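Local coordinates for protein putative short-chain dehydrogenase/reductase (Burkholderia xenovorans, PDB 5K9Z) that is probably a short-chain dehydrogenase/reductase that catalyses NAD- or NADP-dependent oxidation of CH-OH groups or the reverse reduction of carbonyls, at residues C[226-229]-C[230-234]. Sequence-based numbering, arbitrary orientation. Where two conformers were deposited one is given.
Sequences QEIA and AALVY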
ATOM      1  N   GLN C 226      -7.603  -3.541  23.299  1.00 22.49           N
ATOM      2  CA  GLN C 226      -7.415  -4.962  23.554  0.60 22.48           C
ATOM      3  C   GLN C 226      -7.174  -5.743  22.261  1.00 21.42           C
ATOM      4  O   GLN C 226      -6.475  -6.766  22.265  1.00 23.06           O
ATOM      5  CB  GLN C 226      -8.642  -5.490  24.308  0.60 25.35           C
ATOM      6  CG  GLN C 226      -8.824  -4.945  25.734  0.60 28.01           C
ATOM      7  CD  GLN C 226      -9.101  -3.434  25.829  0.60 33.06           C
ATOM      8  OE1 GLN C 226      -9.852  -2.866  25.035  0.60 24.30           O
ATOM      9  NE2 GLN C 226      -8.479  -2.782  26.817  0.60 36.42           N
ATOM     10  N   GLU C 227      -7.744  -5.282  21.144  1.00 24.65           N
ATOM     11  CA  GLU C 227      -7.567  -5.985  19.873  1.00 25.99           C
ATOM     12  C   GLU C 227      -6.156  -5.827  19.335  1.00 23.27           C
ATOM     13  O   GLU C 227      -5.616  -6.757  18.720  1.00 19.34           O
ATOM     14  CB  GLU C 227      -8.585  -5.495  18.845  1.00 16.64           C
ATOM     15  CG  GLU C 227      -9.987  -5.809  19.252  1.00 20.40           C
ATOM     16  CD  GLU C 227     -10.999  -5.073  18.410  1.00 28.60           C
ATOM     17  OE1 GLU C 227     -11.123  -5.399  17.213  1.00 29.91           O
ATOM     18  OE2 GLU C 227     -11.650  -4.161  18.947  1.00 24.84           O
ATOM     19  N   ILE C 228      -5.548  -4.657  19.541  1.00 19.98           N
ATOM     20  CA  ILE C 228      -4.150  -4.480  19.159  1.00 20.56           C
ATOM     21  C   ILE C 228      -3.252  -5.320  20.053  1.00 22.15           C
ATOM     22  O   ILE C 228      -2.313  -5.973  19.578  1.00 18.39           O
ATOM     23  CB  ILE C 228      -3.757  -2.991  19.210  1.00 21.83           C
ATOM     24  CG1 ILE C 228      -4.739  -2.171  18.381  1.00 21.81           C
ATOM     25  CG2 ILE C 228      -2.296  -2.806  18.729  1.00 15.29           C
ATOM     26  CD1 ILE C 228      -4.910  -2.692  16.980  1.00 16.29           C
ATOM     27  N   ALA C 229      -3.544  -5.335  21.362  1.00 19.29           N
ATOM     28  CA  ALA C 229      -2.854  -6.255  22.255  1.00 21.04           C
ATOM     29  C   ALA C 229      -2.918  -7.683  21.715  1.00 20.61           C
ATOM     30  O   ALA C 229      -1.904  -8.385  21.673  1.00 23.23           O
ATOM     31  CB  ALA C 229      -3.459  -6.168  23.658  1.00 16.54           C
ATOM     32  N   ALA C 230      -4.090  -8.113  21.243  1.00 22.63           N
ATOM     33  CA  ALA C 230      -4.204  -9.479  20.751  1.00 15.01           C
ATOM     34  C   ALA C 230      -3.405  -9.686  19.481  1.00 16.36           C
ATOM     35  O   ALA C 230      -2.877 -10.785  19.261  1.00 16.51           O
ATOM     36  CB  ALA C 230      -5.671  -9.844  20.512  1.00 17.68           C
ATOM     37  N   ALA C 231      -3.326  -8.663  18.624  1.00 14.21           N
ATOM     38  CA  ALA C 231      -2.505  -8.776  17.423  1.00 13.96           C
ATOM     39  C   ALA C 231      -1.034  -8.917  17.785  1.00 18.66           C
ATOM     40  O   ALA C 231      -0.310  -9.727  17.191  1.00 15.29           O
ATOM     41  CB  ALA C 231      -2.718  -7.561  16.516  1.00 12.86           C
ATOM     42  N   LEU C 232      -0.581  -8.136  18.772  1.00 14.37           N
ATOM     43  CA  LEU C 232       0.794  -8.241  19.230  1.00 17.94           C
ATOM     44  C   LEU C 232       1.062  -9.603  19.851  1.00 16.36           C
ATOM     45  O   LEU C 232       2.131 -10.185  19.648  1.00 16.67           O
ATOM     46  CB  LEU C 232       1.090  -7.125  20.236  1.00 13.67           C
ATOM     47  CG  LEU C 232       1.140  -5.729  19.630  1.00 18.74           C
ATOM     48  CD1 LEU C 232       0.995  -4.696  20.721  1.00 18.80           C
ATOM     49  CD2 LEU C 232       2.464  -5.519  18.877  1.00 17.69           C
ATOM     50  N   VAL C 233       0.120 -10.116  20.644  1.00 18.43           N
ATOM     51  CA  VAL C 233       0.333 -11.435  21.236  1.00 21.72           C
ATOM     52  C   VAL C 233       0.380 -12.497  20.140  1.00 19.79           C
ATOM     53  O   VAL C 233       1.241 -13.385  20.157  1.00 17.07           O
ATOM     54  CB  VAL C 233      -0.734 -11.734  22.308  1.00 22.87           C
ATOM     55  CG1 VAL C 233      -0.713 -13.210  22.698  1.00 18.61           C
ATOM     56  CG2 VAL C 233      -0.469 -10.872  23.556  1.00 19.25           C
ATOM     57  N   TYR C 234      -0.510 -12.399  19.143  1.00 18.45           N
ATOM     58  CA  TYR C 234      -0.401 -13.297  17.991  1.00 21.33           C
ATOM     59  C   TYR C 234       1.007 -13.249  17.389  1.00 21.18           C
ATOM     60  O   TYR C 234       1.649 -14.292  17.189  1.00 14.80           O
ATOM     61  CB  TYR C 234      -1.438 -12.963  16.920  1.00 13.50           C
ATOM     62  CG  TYR C 234      -1.147 -13.691  15.622  1.00 14.54           C
ATOM     63  CD1 TYR C 234      -1.306 -15.072  15.520  1.00 15.70           C
ATOM     64  CD2 TYR C 234      -0.667 -13.002  14.514  1.00 16.64           C
ATOM     65  CE1 TYR C 234      -1.013 -15.748  14.332  1.00 16.55           C
ATOM     66  CE2 TYR C 234      -0.361 -13.660  13.334  1.00 16.01           C
ATOM     67  CZ  TYR C 234      -0.545 -15.024  13.244  1.00 16.85           C
ATOM     68  OH  TYR C 234      -0.235 -15.662  12.063  1.00 17.94           O
TER
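Ile228 and Leu232 sit one turn apart on the helix that runs through 226-229 into 230-234 without a break, and four successive i to i+4 backbone hydrogen bonds join the two segments. In the first, Ala230 N reaches Gln226 O at 2.9 Å, and Ala231 N then bonds Glu227 O at 3.0 Å; in both the N-H...O angle is just under 150°. The next two are straighter: Leu232 N to Ile228 O, 2.9 Å with 165° at the hydrogen, and Val233 N to Ala229 O.

Between side chains the apolar touch is light, Ile228 CG2 lying 4.3 Å from Leu232 CD1. The leucine also leans on the backbone: with CG beside its own N (chi1 -70°), that carbon packs 3.5 Å from Ile228 O. Val233 does likewise one residue on, CG2 coming within 3.4 Å of Ala229 O. Glu227 points its carboxylate back toward the start of the helix, where OE2 accepts a hydrogen bond from Met224 N, an arrangement that would suit the partial positive charge there.

The buried face of helix 225-236 packs on the Rossmann-fold sheet and against helix 26-37: Ile228 and Leu232 rest on Val189 of strand 184-191, Ala231 meets Leu248 of strand 247-250, the outermost of the sheet within this chain, and Ala229 and Val233 pack against Thr31 and Met35, respectively, of helix 26-37.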